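Local coordinates for protein oligopeptide ABC transporter OppAIV (Borrelia burgdorferi B31, PDB 4GL8) that probably binds oligopeptides outside the membrane and delivers them to an ABC transporter for uptake, at residues S213-L216 and N217-V220; G429-A432 and D433-F437; E513-S517 and E518-L522. One frame throughout, in Å; residues are numbered along the deposited sequence.

Contact 1 of 3, residues S213-L216 and N217-V220; sequences SRVL and NEKV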
loop_
_atom_site.group_PDB
_atom_site.type_symbol
_atom_site.label_atom_id
_atom_site.label_comp_id
_atom_site.label_asym_id
_atom_site.label_seq_id
_atom_site.Cartn_x
_atom_site.Cartn_y
_atom_site.Cartn_z
ATOM N N SER A 213 16.728 7.923 -16.265
ATOM C CA SER A 213 15.828 8.174 -17.400
ATOM C C SER A 213 14.535 7.407 -17.286
ATOM O O SER A 213 14.325 6.607 -16.373
ATOM C CB SER A 213 16.517 7.751 -18.701
ATOM O OG SER A 213 16.771 6.362 -18.644
ATOM N N ARG A 214 13.683 7.623 -18.261
ATOM C CA ARG A 214 12.371 7.054 -18.232
ATOM C C ARG A 214 11.770 7.058 -19.618
ATOM O O ARG A 214 11.764 8.097 -20.288
ATOM C CB ARG A 214 11.501 7.927 -17.354
ATOM C CG ARG A 214 10.509 7.158 -16.557
ATOM C CD ARG A 214 9.676 8.079 -15.710
ATOM N NE ARG A 214 8.334 7.552 -15.709
ATOM C CZ ARG A 214 7.356 8.026 -14.972
ATOM N NH1 ARG A 214 7.569 9.047 -14.157
ATOM N NH2 ARG A 214 6.158 7.474 -15.068
ATOM N N VAL A 215 11.253 5.915 -20.047
ATOM C CA VAL A 215 10.404 5.883 -21.237
ATOM C C VAL A 215 8.965 5.575 -20.801
ATOM O O VAL A 215 8.694 4.521 -20.232
ATOM C CB VAL A 215 10.932 4.868 -22.250
ATOM C CG1 VAL A 215 10.144 4.961 -23.549
ATOM C CG2 VAL A 215 12.417 5.127 -22.499
ATOM N N LEU A 216 8.050 6.511 -21.040
ATOM C CA LEU A 216 6.666 6.342 -20.580
ATOM C C LEU A 216 6.054 5.015 -21.063
ATOM O O LEU A 216 6.165 4.651 -22.234
ATOM C CB LEU A 216 5.775 7.533 -20.980
ATOM C CG LEU A 216 6.091 8.905 -20.341
ATOM C CD1 LEU A 216 4.926 9.868 -20.546
ATOM C CD2 LEU A 216 6.429 8.827 -18.858
ATOM N N ASN A 217 5.442 4.305 -20.113
ATOM C CA ASN A 217 4.782 3.006 -20.330
ATOM C C ASN A 217 5.714 1.890 -20.731
ATOM O O ASN A 217 5.275 0.892 -21.253
ATOM C CB ASN A 217 3.629 3.121 -21.331
ATOM C CG ASN A 217 2.559 4.080 -20.857
ATOM O OD1 ASN A 217 2.176 4.080 -19.683
ATOM N ND2 ASN A 217 2.075 4.907 -21.758
ATOM N N GLU A 218 6.993 2.042 -20.423
ATOM C CA GLU A 218 7.985 1.100 -20.856
ATOM C C GLU A 218 9.052 0.814 -19.795
ATOM O O GLU A 218 9.257 -0.329 -19.409
ATOM C CB GLU A 218 8.618 1.635 -22.139
ATOM C CG GLU A 218 9.162 0.553 -23.046
ATOM C CD GLU A 218 10.121 1.107 -24.094
ATOM O OE1 GLU A 218 9.657 1.928 -24.931
ATOM O OE2 GLU A 218 11.331 0.725 -24.061
ATOM N N LYS A 219 9.734 1.848 -19.323
ATOM C CA LYS A 219 10.926 1.678 -18.474
ATOM C C LYS A 219 11.141 2.810 -17.478
ATOM O O LYS A 219 10.935 3.966 -17.795
ATOM C CB LYS A 219 12.177 1.648 -19.346
ATOM C CG LYS A 219 12.646 0.268 -19.766
ATOM C CD LYS A 219 14.032 0.353 -20.420
ATOM C CE LYS A 219 13.981 0.940 -21.826
ATOM N NZ LYS A 219 14.988 2.023 -22.007
ATOM N N VAL A 220 11.620 2.465 -16.291
ATOM C CA VAL A 220 12.136 3.463 -15.361
ATOM C C VAL A 220 13.565 2.992 -15.080
ATOM O O VAL A 220 13.761 1.890 -14.602
ATOM C CB VAL A 220 11.294 3.529 -14.067
ATOM C CG1 VAL A 220 11.732 4.686 -13.188
ATOM C CG2 VAL A 220 9.813 3.628 -14.390
HETATM O O HOH W 1 8.095 4.680 -17.248
#

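Contact 2 of 3, residues G429-A432 and D433-F437; sequences GDYA and DPMTF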
loop_
_atom_site.group_PDB
_atom_site.type_symbol
_atom_site.label_atom_id
_atom_site.label_comp_id
_atom_site.label_asym_id
_atom_site.label_seq_id
_atom_site.Cartn_x
_atom_site.Cartn_y
_atom_site.Cartn_z
ATOM N N GLY A 429 -0.625 -3.004 3.791
ATOM C CA GLY A 429 -0.294 -2.334 5.044
ATOM C C GLY A 429 0.884 -1.388 4.921
ATOM O O GLY A 429 1.902 -1.707 4.290
ATOM N N ASP A 430 0.718 -0.203 5.487
ATOM C CA ASP A 430 1.722 0.834 5.434
ATOM C C ASP A 430 2.570 0.819 6.692
ATOM O O ASP A 430 3.571 1.499 6.734
ATOM C CB ASP A 430 1.040 2.198 5.281
ATOM C CG ASP A 430 0.230 2.318 3.972
ATOM O OD1 ASP A 430 0.699 1.823 2.910
ATOM O OD2 ASP A 430 -0.869 2.923 4.022
ATOM N N TYR A 431 2.146 0.085 7.720
ATOM C CA TYR A 431 2.897 -0.035 8.965
ATOM C C TYR A 431 2.392 -1.233 9.742
ATOM O O TYR A 431 1.329 -1.742 9.445
ATOM C CB TYR A 431 2.827 1.270 9.802
ATOM C CG TYR A 431 1.434 1.818 10.081
ATOM C CD1 TYR A 431 0.851 2.769 9.258
ATOM C CD2 TYR A 431 0.720 1.399 11.185
ATOM C CE1 TYR A 431 -0.410 3.266 9.535
ATOM C CE2 TYR A 431 -0.557 1.884 11.464
ATOM C CZ TYR A 431 -1.119 2.804 10.635
ATOM O OH TYR A 431 -2.389 3.257 10.934
ATOM N N ALA A 432 3.153 -1.672 10.745
ATOM C CA ALA A 432 2.936 -2.959 11.404
ATOM C C ALA A 432 1.878 -2.880 12.526
ATOM O O ALA A 432 2.174 -3.104 13.677
ATOM C CB ALA A 432 4.264 -3.451 11.963
ATOM N N ASP A 433 0.648 -2.530 12.188
ATOM C CA ASP A 433 -0.446 -2.460 13.178
ATOM C C ASP A 433 -1.776 -2.546 12.424
ATOM O O ASP A 433 -1.912 -1.960 11.355
ATOM C CB ASP A 433 -0.341 -1.171 13.996
ATOM C CG ASP A 433 -1.438 -1.044 15.049
ATOM O OD1 ASP A 433 -1.167 -1.384 16.217
ATOM O OD2 ASP A 433 -2.574 -0.606 14.706
ATOM N N PRO A 434 -2.752 -3.290 12.952
ATOM C CA PRO A 434 -4.028 -3.400 12.273
ATOM C C PRO A 434 -4.688 -2.050 11.893
ATOM O O PRO A 434 -5.513 -2.020 10.987
ATOM C CB PRO A 434 -4.880 -4.150 13.287
ATOM C CG PRO A 434 -4.238 -3.848 14.602
ATOM C CD PRO A 434 -2.796 -3.935 14.270
ATOM N N MET A 435 -4.326 -0.948 12.537
ATOM C CA MET A 435 -4.929 0.337 12.183
ATOM C C MET A 435 -4.729 0.757 10.716
ATOM O O MET A 435 -5.567 1.498 10.182
ATOM C CB MET A 435 -4.477 1.462 13.120
ATOM C CG MET A 435 -5.194 2.805 12.946
ATOM S SD MET A 435 -7.011 2.842 13.166
ATOM C CE MET A 435 -7.154 2.317 14.844
ATOM N N THR A 436 -3.655 0.302 10.063
ATOM C CA THR A 436 -3.422 0.695 8.686
ATOM C C THR A 436 -4.584 0.191 7.827
ATOM O O THR A 436 -5.044 0.887 6.926
ATOM C CB THR A 436 -2.066 0.220 8.124
ATOM O OG1 THR A 436 -1.913 0.750 6.801
ATOM C CG2 THR A 436 -1.998 -1.265 8.049
ATOM N N PHE A 437 -5.106 -0.982 8.159
ATOM C CA PHE A 437 -6.318 -1.490 7.494
ATOM C C PHE A 437 -7.638 -0.904 7.980
ATOM O O PHE A 437 -8.526 -0.592 7.185
ATOM C CB PHE A 437 -6.352 -2.988 7.654
ATOM C CG PHE A 437 -5.305 -3.672 6.864
ATOM C CD1 PHE A 437 -4.053 -3.926 7.413
ATOM C CD2 PHE A 437 -5.547 -4.007 5.534
ATOM C CE1 PHE A 437 -3.076 -4.508 6.645
ATOM C CE2 PHE A 437 -4.567 -4.629 4.777
ATOM C CZ PHE A 437 -3.338 -4.874 5.327
#

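Contact 3 of 3, residues E513-S517 and E518-L522; sequences EPNIS and ERFNL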
loop_
_atom_site.group_PDB
_atom_site.type_symbol
_atom_site.label_atom_id
_atom_site.label_comp_id
_atom_site.label_asym_id
_atom_site.label_seq_id
_atom_site.Cartn_x
_atom_site.Cartn_y
_atom_site.Cartn_z
ATOM N N GLU A 513 15.324 -11.057 -0.646
ATOM C CA GLU A 513 14.491 -12.078 -0.037
ATOM C C GLU A 513 13.068 -11.503 0.130
ATOM O O GLU A 513 12.933 -10.342 0.390
ATOM C CB GLU A 513 15.088 -12.359 1.334
ATOM C CG GLU A 513 14.791 -13.720 1.867
ATOM C CD GLU A 513 15.287 -13.877 3.294
ATOM O OE1 GLU A 513 15.622 -12.842 3.940
ATOM O OE2 GLU A 513 15.321 -15.041 3.758
ATOM N N PRO A 514 12.020 -12.315 0.002
ATOM C CA PRO A 514 10.692 -11.829 0.390
ATOM C C PRO A 514 10.599 -11.428 1.867
ATOM O O PRO A 514 11.301 -12.002 2.720
ATOM C CB PRO A 514 9.780 -13.046 0.156
ATOM C CG PRO A 514 10.545 -13.962 -0.754
ATOM C CD PRO A 514 11.991 -13.700 -0.500
ATOM N N ASN A 515 9.746 -10.452 2.170
ATOM C CA ASN A 515 9.398 -10.180 3.551
ATOM C C ASN A 515 7.955 -9.748 3.693
ATOM O O ASN A 515 7.286 -9.452 2.719
ATOM C CB ASN A 515 10.391 -9.205 4.173
ATOM C CG ASN A 515 10.303 -7.798 3.591
ATOM O OD1 ASN A 515 9.216 -7.285 3.306
ATOM N ND2 ASN A 515 11.454 -7.148 3.462
ATOM N N ILE A 516 7.471 -9.683 4.924
ATOM C CA ILE A 516 6.035 -9.630 5.187
ATOM C C ILE A 516 5.386 -8.309 4.750
ATOM O O ILE A 516 4.195 -8.279 4.465
ATOM C CB ILE A 516 5.733 -9.993 6.671
ATOM C CG1 ILE A 516 4.221 -10.209 6.865
ATOM C CG2 ILE A 516 6.229 -8.910 7.618
ATOM C CD1 ILE A 516 3.837 -10.993 8.113
ATOM N N SER A 517 6.175 -7.242 4.647
ATOM C CA SER A 517 5.688 -5.934 4.252
ATOM C C SER A 517 6.130 -5.515 2.846
ATOM O O SER A 517 5.869 -4.391 2.443
ATOM C CB SER A 517 6.190 -4.884 5.250
ATOM O OG SER A 517 7.606 -4.916 5.316
ATOM N N GLU A 518 6.780 -6.413 2.112
ATOM C CA GLU A 518 7.382 -6.101 0.825
ATOM C C GLU A 518 8.246 -4.851 0.854
ATOM O O GLU A 518 8.186 -4.024 -0.045
ATOM C CB GLU A 518 6.300 -6.002 -0.281
ATOM C CG GLU A 518 5.440 -7.254 -0.418
ATOM C CD GLU A 518 4.738 -7.335 -1.771
ATOM O OE1 GLU A 518 4.107 -6.339 -2.162
ATOM O OE2 GLU A 518 4.806 -8.399 -2.447
ATOM N N ARG A 519 9.034 -4.680 1.899
ATOM C CA ARG A 519 9.933 -3.521 1.967
ATOM C C ARG A 519 11.282 -3.973 1.443
ATOM O O ARG A 519 12.023 -4.649 2.151
ATOM C CB ARG A 519 10.045 -3.003 3.385
ATOM C CG ARG A 519 8.929 -2.035 3.763
ATOM C CD ARG A 519 8.988 -1.717 5.255
ATOM N NE ARG A 519 7.898 -0.839 5.673
ATOM C CZ ARG A 519 7.687 -0.421 6.922
ATOM N NH1 ARG A 519 8.496 -0.788 7.914
ATOM N NH2 ARG A 519 6.659 0.353 7.177
ATOM N N PHE A 520 11.571 -3.657 0.188
ATOM C CA PHE A 520 12.806 -4.105 -0.428
ATOM C C PHE A 520 13.821 -3.016 -0.650
ATOM O O PHE A 520 13.471 -1.925 -1.105
ATOM C CB PHE A 520 12.525 -4.764 -1.773
ATOM C CG PHE A 520 11.523 -5.855 -1.696
ATOM C CD1 PHE A 520 11.693 -6.908 -0.801
ATOM C CD2 PHE A 520 10.396 -5.835 -2.495
ATOM C CE1 PHE A 520 10.761 -7.921 -0.713
ATOM C CE2 PHE A 520 9.477 -6.852 -2.409
ATOM C CZ PHE A 520 9.661 -7.894 -1.524
ATOM N N ASN A 521 15.079 -3.367 -0.372
ATOM C CA ASN A 521 16.251 -2.540 -0.659
ATOM C C ASN A 521 17.111 -3.234 -1.728
ATOM O O ASN A 521 17.996 -4.088 -1.434
ATOM C CB ASN A 521 17.061 -2.316 0.617
ATOM C CG ASN A 521 18.106 -1.229 0.465
ATOM O OD1 ASN A 521 18.654 -0.965 -0.629
ATOM N ND2 ASN A 521 18.398 -0.587 1.574
ATOM N N LEU A 522 16.827 -2.890 -2.977
ATOM C CA LEU A 522 17.467 -3.544 -4.092
ATOM C C LEU A 522 18.948 -3.138 -4.187
ATOM O O LEU A 522 19.702 -3.808 -4.850
ATOM C CB LEU A 522 16.712 -3.260 -5.394
ATOM C CG LEU A 522 15.224 -3.628 -5.398
ATOM C CD1 LEU A 522 14.593 -3.234 -6.720
ATOM C CD2 LEU A 522 14.989 -5.100 -5.140
#

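Contact 1 of 3, residues S213-L216 and N217-V220
Val-215 and Glu-218 both send a branch away from their own backbone N, CG1 of the valine at a chi1 of -173°, and these torsions, together with a bulge in the backbone, lay the two side chains alongside each other on one face of a beta hairpin. The contact is made by CG1 of Val-215, which lies 3.4 Å from Glu-218 OE1. Lys-219 stands on the same face and bends back through its last two torsions, leaving its NZ 4.1 Å from Val-215 CG2; its chain also touches Ile-240 and Phe-242 of strand 238-242. Two residues thus oppose one, since Glu-218 and Lys-219 both face Val-215, which defines a classic beta bulge. The backbone bears this out. Lys-219 N donates to Val-215 O at 3.0 Å, nearly straight at 172° and in the carbonyl plane. Glu-218 N reaches the same Val-215 O at 3.0 Å too, but at 133° this bond is weak. The return bond runs from Val-215 N to Lys-219 O, also 3.0 Å. Beside it, Arg-214 CA makes a CA-H...O contact of 3.4 Å with Lys-219 O. On the other face Arg-214 and Val-220 form a non-hydrogen-bonded antiparallel pair, with Arg-214 CG 4.2 Å from Val-220 CG2. A water lies in the guanidinium plane at its edge, accepts from Arg-214 NE at 3.3 Å and donates to Lys-219 O, linking the two strands. The chemistry implies a hairpin end held mainly through the main chain: Val-215 O faces both bulge N-H groups, binding Lys-219 N well and Glu-218 N only weakly, while Glu-39, in a loop after strand 31-35, forms a salt bridge with Arg-214 NH2 and only a weak bond with Asn-217 N of the turn.

Contact 2 of 3, residues G429-A432 and D433-F437
Thr-436 OG1 is held by two donors: Asp-430 N at 3.1 Å, almost straight at 168°, and, weakly, Trp-427 NE1. The hydroxyl reaches Asp-430 because it stands anti to the threonine backbone N (chi1 -176°), which leaves CG2 against Gly-429 CA at 3.6 Å. Thr-436 CB sits over one face of the Tyr-431 ring, 3.8 Å from its centroid and 15° off the normal, a CH-pi contact. Asp-433 CB meets the edge of that ring, and the Tyr-172 ring meets it with nearly parallel planes. Between Tyr-431 and Asp-433 the chain reverses in an inverse gamma turn centred on Ala-432, closed by Asp-433 N to Tyr-431 O at 2.9 Å. Asp-433 precedes the turn that leads into the helix: its OD2 accepts a capping bond from Met-435 N at 2.8 Å and pairs with Arg-474 in a salt bridge. Asp-430 OD1, in turn, hydrogen-bonds the backbone of the bound peptide. Thr-436 is therefore a second-shell residue, fixing the main chain of a ligand-binding aspartate, and the charge of Asp-433, next to that turn, is probably balanced by Arg-474 and by the N-H of Met-435.

Contact 3 of 3, residues E513-S517 and E518-L522
The Phe-520 ring presents its edge to Pro-514 and Asn-515, its CE1 lying 4.1 Å from Pro-514 CA, whereas Glu-518 C sits over the centre of one face, 3.9 Å above the plane. Glu-513 O approaches the same CE1 obliquely at 3.4 Å. The rings of Trp-512 and Phe-263 also meet this phenyl group, both steeply inclined to it. The second flat group, the Asn-515 amide, clasps the backbone of Arg-519 at both ends. Its OD1 takes Arg-519 N at 3.0 Å on a lone pair, in the carbonyl plane. Its ND2 donates a hydrogen bond to Arg-519 O at 2.9 Å; that oxygen lies close to the amide plane, although the donor stands 40° out of the plane of the Arg-519 carbonyl. A chi1 of 68°, with CG lodged between backbone N and carbonyl carbon, aims the amide at this target. OD1 receives a further, weak bond from Ser-517 N, and ND2 also serves Pro-69 O. The chain between is a type I turn from Asn-515 to Glu-518, closed by Glu-518 N to Asn-515 O at 3.1 Å, with the donor well above the carbonyl plane. Ser-517 OG lies beside the Arg-519 chain, 3.5 Å from CD, and is hydrogen-bonded to Gly-72 O. The extended arginine carries its NH1 on to a salt bridge with Asp-175, while the Glu-518 carboxylate bonds Tyr-502 OH. In this loop without regular helix or strand, the Asn-515 amide is a main internal brace, beside the turn bond and the Phe-520 packing: the bonds at both its ends fix its rotation and satisfy the main-chain N and O of Arg-519, from which the side chain runs out to its carboxylate partner.

Overall arrangement
Contacts 2 and 3 are neighbours, their centres about 16 Å apart, and they touch where Arg-519 NH2 packs 3.3 Å from Asp-430 O. Two further residues bridge them: Asp-175 accepts from Ala-432 N while pairing with Arg-519, and Asn-286 bonds the backbones of both Gly-429 and Ile-516. Contact 2 also reaches the bound peptide, which is consistent with contact 3 standing behind the binding site, joined to it through Asp-430. Contact 1 is a peripheral hairpin, its centre about 31 Å from that of contact 2 and its nearest atoms about 9 Å from contact 3. Strand 238-242 spans this gap, with Phe-241 hydrogen-bonded through its backbone to Val-220 and touched by the Leu-522 side chain.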